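Chitinase (Thermococcus chitonophagus, PDB 5XSW) probably hydrolyses internal linkages of chitin as an archaeal endochitinase, this chain being the C-terminal part of the protein, which binds chitin-derived sugar. Local coordinates at residues W182-M190 with Y393-Y404. Sequence-based numbering, arbitrary orientation.
Sequences WVPNKYFAM and YDANLTWDDIEY
The ring of Y187 is covered on both faces: Y404 turns an edge onto one in a T-shaped stack, planes at 86° and centroids 5.1 Å apart, while CG of the neighbouring K186 sits over the centre of the other. D401 OD1 lies at the ring's edge. The ring of Y393 has V183 over one face, CB 3.9 Å from the ring centroid in a CH-pi contact with both methyls against the same side, and CB of A189 approaches it obliquely. M190 and L397 run antiparallel alongside one another, SD to CD1 4.1 Å, where F453 of helix 449-461 meets both. In K186, chi1 of 64° sets CG over the Y187 ring; the chain, extended at chi2, then bends at chi3 and turns off to N396 and D401. There NZ gives a hydrogen bond to N396 O (3.1 Å) and a salt bridge to D401 OD2 (3.2 Å), on the syn side but tilted well out of the carboxylate plane. T398 N reaches the same OD2 from the opposite face (2.9 Å); with D401 N bonded to T398 OG1, this forms a capping box starting helix 399-412. Y187 OH donates to D401 OD1 from above the carboxylate plane (3.0 Å); a water links OD1 to K186 NZ, and a glycerol, probably from the crystallisation liquor, bonds OD1 and Y187 OH. An alanine in place of D401 is likely to leave K186 without its charge mate and Y187 OH and T398 N without this acceptor. One carboxylate thus caps its own helix and ties it to the start of helix 186-199, the lysine probably stabilising its negative charge.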
loop_
_atom_site.group_PDB
_atom_site.type_symbol
_atom_site.label_atom_id
_atom_site.label_comp_id
_atom_site.label_asym_id
_atom_site.label_seq_id
_atom_site.Cartn_x
_atom_site.Cartn_y
_atom_site.Cartn_z
ATOM N N TRP A 182 4.309 29.744 2.645
ATOM C CA TRP A 182 3.550 30.172 3.829
ATOM C C TRP A 182 3.129 28.933 4.587
ATOM O O TRP A 182 3.026 27.813 4.034
ATOM C CB TRP A 182 2.317 31.062 3.464
ATOM C CG TRP A 182 1.052 30.301 3.203
ATOM C CD1 TRP A 182 0.881 29.301 2.261
ATOM C CD2 TRP A 182 -0.205 30.472 3.834
ATOM N NE1 TRP A 182 -0.417 28.855 2.281
ATOM C CE2 TRP A 182 -1.108 29.567 3.226
ATOM C CE3 TRP A 182 -0.683 31.329 4.860
ATOM C CZ2 TRP A 182 -2.439 29.457 3.622
ATOM C CZ3 TRP A 182 -2.023 31.201 5.258
ATOM C CH2 TRP A 182 -2.874 30.275 4.642
ATOM N N VAL A 183 2.951 29.119 5.878
ATOM C CA VAL A 183 2.561 28.061 6.775
ATOM C C VAL A 183 1.063 28.256 7.045
ATOM O O VAL A 183 0.683 29.267 7.651
ATOM C CB VAL A 183 3.365 28.133 8.097
ATOM C CG1 VAL A 183 2.735 27.188 9.129
ATOM C CG2 VAL A 183 4.898 27.793 7.826
ATOM N N PRO A 184 0.198 27.311 6.603
ATOM C CA PRO A 184 -1.256 27.562 6.749
ATOM C C PRO A 184 -1.751 27.782 8.179
ATOM O O PRO A 184 -2.647 28.582 8.385
ATOM C CB PRO A 184 -1.892 26.262 6.179
ATOM C CG PRO A 184 -0.876 25.825 5.111
ATOM C CD PRO A 184 0.478 26.120 5.766
ATOM N N ASN A 185 -1.209 27.056 9.158
ATOM C CA ASN A 185 -1.596 27.322 10.552
ATOM C C ASN A 185 -0.577 26.715 11.482
ATOM O O ASN A 185 0.325 25.985 11.045
ATOM C CB ASN A 185 -2.991 26.767 10.876
ATOM C CG ASN A 185 -3.081 25.245 10.678
ATOM O OD1 ASN A 185 -2.487 24.484 11.421
ATOM N ND2 ASN A 185 -3.939 24.795 9.736
ATOM N N LYS A 186 -0.721 27.014 12.767
ATOM C CA LYS A 186 0.316 26.681 13.724
ATOM C C LYS A 186 0.240 25.227 14.084
ATOM O O LYS A 186 1.213 24.690 14.625
ATOM C CB LYS A 186 0.142 27.566 14.987
ATOM C CG LYS A 186 -1.182 27.257 15.706
ATOM C CD LYS A 186 -1.332 28.143 16.983
ATOM C CE LYS A 186 -1.600 29.596 16.700
ATOM N NZ LYS A 186 -2.172 30.209 17.964
ATOM N N TYR A 187 -0.920 24.575 13.883
ATOM C CA TYR A 187 -0.991 23.158 14.258
ATOM C C TYR A 187 -0.177 22.343 13.245
ATOM O O TYR A 187 0.540 21.408 13.592
ATOM C CB TYR A 187 -2.453 22.658 14.344
ATOM C CG TYR A 187 -3.215 23.550 15.284
ATOM C CD1 TYR A 187 -2.865 23.612 16.628
ATOM C CD2 TYR A 187 -4.231 24.392 14.820
ATOM C CE1 TYR A 187 -3.532 24.490 17.501
ATOM C CE2 TYR A 187 -4.883 25.270 15.680
ATOM C CZ TYR A 187 -4.538 25.295 17.023
ATOM O OH TYR A 187 -5.178 26.172 17.876
ATOM N N PHE A 188 -0.312 22.726 11.993
ATOM C CA PHE A 188 0.539 22.186 10.929
ATOM C C PHE A 188 2.021 22.449 11.247
ATOM O O PHE A 188 2.886 21.553 11.093
ATOM C CB PHE A 188 0.177 22.839 9.573
ATOM C CG PHE A 188 1.107 22.403 8.432
ATOM C CD1 PHE A 188 1.105 21.078 7.988
ATOM C CD2 PHE A 188 1.945 23.307 7.818
ATOM C CE1 PHE A 188 1.980 20.665 6.899
ATOM C CE2 PHE A 188 2.826 22.906 6.774
ATOM C CZ PHE A 188 2.804 21.573 6.328
ATOM N N ALA A 189 2.323 23.677 11.683
ATOM C CA ALA A 189 3.735 23.997 12.030
ATOM C C ALA A 189 4.216 23.071 13.163
ATOM O O ALA A 189 5.352 22.544 13.146
ATOM C CB ALA A 189 3.884 25.501 12.447
ATOM N N MET A 190 3.368 22.846 14.168
ATOM C CA MET A 190 3.788 21.917 15.221
ATOM C C MET A 190 3.986 20.485 14.719
ATOM O O MET A 190 4.842 19.770 15.227
ATOM C CB MET A 190 2.787 21.923 16.411
ATOM C CG MET A 190 2.883 23.257 17.178
ATOM S SD MET A 190 1.799 23.217 18.661
ATOM C CE MET A 190 0.300 23.569 17.916
ATOM N N TYR A 393 9.336 31.789 9.871
ATOM C CA TYR A 393 8.064 31.583 10.537
ATOM C C TYR A 393 8.160 31.638 12.080
ATOM O O TYR A 393 9.063 31.083 12.675
ATOM C CB TYR A 393 7.468 30.233 10.126
ATOM C CG TYR A 393 6.175 29.936 10.768
ATOM C CD1 TYR A 393 5.021 30.539 10.319
ATOM C CD2 TYR A 393 6.101 29.045 11.831
ATOM C CE1 TYR A 393 3.759 30.274 10.933
ATOM C CE2 TYR A 393 4.876 28.769 12.442
ATOM C CZ TYR A 393 3.707 29.369 11.949
ATOM O OH TYR A 393 2.501 29.068 12.541
ATOM N N ASP A 394 7.159 32.245 12.704
ATOM C CA ASP A 394 7.018 32.182 14.175
ATOM C C ASP A 394 5.545 32.307 14.529
ATOM O O ASP A 394 4.747 32.769 13.704
ATOM C CB ASP A 394 7.870 33.299 14.809
ATOM C CG ASP A 394 8.176 33.063 16.310
ATOM O OD1 ASP A 394 7.729 32.065 16.928
ATOM O OD2 ASP A 394 8.921 33.914 16.850
ATOM N N ALA A 395 5.147 31.863 15.714
ATOM C CA ALA A 395 3.747 31.884 16.084
ATOM C C ALA A 395 3.700 31.868 17.591
ATOM O O ALA A 395 4.525 31.209 18.202
ATOM C CB ALA A 395 2.978 30.632 15.518
ATOM N N ASN A 396 2.715 32.541 18.181
ATOM C CA ASN A 396 2.399 32.339 19.605
ATOM C C ASN A 396 1.683 31.039 19.829
ATOM O O ASN A 396 0.656 30.755 19.195
ATOM C CB ASN A 396 1.504 33.489 20.105
ATOM C CG ASN A 396 2.145 34.837 19.933
ATOM O OD1 ASN A 396 3.349 34.955 19.783
ATOM N ND2 ASN A 396 1.334 35.871 19.955
ATOM N N LEU A 397 2.175 30.229 20.743
ATOM C CA LEU A 397 1.460 29.025 21.135
ATOM C C LEU A 397 0.998 29.199 22.574
ATOM O O LEU A 397 1.825 29.501 23.436
ATOM C CB LEU A 397 2.364 27.786 21.040
ATOM C CG LEU A 397 3.178 27.610 19.754
ATOM C CD1 LEU A 397 4.104 26.387 19.836
ATOM C CD2 LEU A 397 2.149 27.446 18.602
ATOM N N THR A 398 -0.277 28.922 22.836
ATOM C CA THR A 398 -0.874 29.056 24.152
ATOM C C THR A 398 -0.909 27.686 24.751
ATOM O O THR A 398 -0.689 26.672 24.040
ATOM C CB THR A 398 -2.320 29.597 24.068
ATOM O OG1 THR A 398 -3.131 28.616 23.412
ATOM C CG2 THR A 398 -2.378 30.897 23.288
ATOM N N TRP A 399 -1.247 27.607 26.033
ATOM C CA TRP A 399 -1.315 26.295 26.662
ATOM C C TRP A 399 -2.361 25.408 25.958
ATOM O O TRP A 399 -2.133 24.217 25.750
ATOM C CB TRP A 399 -1.643 26.346 28.193
ATOM C CG TRP A 399 -1.833 24.924 28.684
ATOM C CD1 TRP A 399 -2.984 24.347 29.190
ATOM C CD2 TRP A 399 -0.857 23.871 28.616
ATOM N NE1 TRP A 399 -2.760 23.005 29.456
ATOM C CE2 TRP A 399 -1.459 22.704 29.120
ATOM C CE3 TRP A 399 0.480 23.820 28.199
ATOM C CZ2 TRP A 399 -0.789 21.519 29.197
ATOM C CZ3 TRP A 399 1.135 22.640 28.263
ATOM C CH2 TRP A 399 0.517 21.499 28.764
ATOM N N ASP A 400 -3.529 25.968 25.648
ATOM C CA ASP A 400 -4.563 25.228 24.923
ATOM C C ASP A 400 -4.014 24.632 23.582
ATOM O O ASP A 400 -4.348 23.515 23.242
ATOM C CB ASP A 400 -5.757 26.135 24.617
ATOM C CG ASP A 400 -6.675 26.342 25.859
ATOM O OD1 ASP A 400 -6.519 25.632 26.867
ATOM O OD2 ASP A 400 -7.583 27.163 25.788
ATOM N N ASP A 401 -3.214 25.405 22.864
ATOM C CA ASP A 401 -2.549 24.909 21.627
ATOM C C ASP A 401 -1.696 23.665 21.874
ATOM O O ASP A 401 -1.756 22.683 21.106
ATOM C CB ASP A 401 -1.639 25.987 21.035
ATOM C CG ASP A 401 -2.393 27.187 20.517
ATOM O OD1 ASP A 401 -3.606 27.070 20.206
ATOM O OD2 ASP A 401 -1.767 28.245 20.405
ATOM N N ILE A 402 -0.881 23.713 22.939
ATOM C CA ILE A 402 0.045 22.632 23.281
ATOM C C ILE A 402 -0.722 21.409 23.731
ATOM O O ILE A 402 -0.452 20.273 23.323
ATOM C CB ILE A 402 1.041 23.061 24.416
ATOM C CG1 ILE A 402 1.836 24.299 24.004
ATOM C CG2 ILE A 402 1.981 21.925 24.789
ATOM C CD1 ILE A 402 2.727 24.143 22.847
ATOM N N GLU A 403 -1.725 21.648 24.569
ATOM C CA GLU A 403 -2.547 20.569 25.052
ATOM C C GLU A 403 -3.252 19.842 23.908
ATOM O O GLU A 403 -3.375 18.609 23.891
ATOM C CB GLU A 403 -3.590 21.138 26.052
ATOM C CG GLU A 403 -4.653 20.118 26.396
ATOM C CD GLU A 403 -4.148 18.978 27.282
ATOM O OE1 GLU A 403 -3.205 19.218 28.071
ATOM O OE2 GLU A 403 -4.694 17.839 27.198
ATOM N N TYR A 404 -3.800 20.637 23.008
ATOM C CA TYR A 404 -4.508 20.105 21.843
ATOM C C TYR A 404 -3.541 19.240 20.998
ATOM O O TYR A 404 -3.809 18.078 20.641
ATOM C CB TYR A 404 -5.057 21.288 21.023
ATOM C CG TYR A 404 -5.564 20.837 19.667
ATOM C CD1 TYR A 404 -6.585 19.893 19.554
ATOM C CD2 TYR A 404 -4.998 21.339 18.506
ATOM C CE1 TYR A 404 -7.024 19.469 18.284
ATOM C CE2 TYR A 404 -5.434 20.939 17.267
ATOM C CZ TYR A 404 -6.437 20.012 17.160
ATOM O OH TYR A 404 -6.807 19.640 15.873
HETATM O O HOH W 1 -4.701 29.399 19.173
#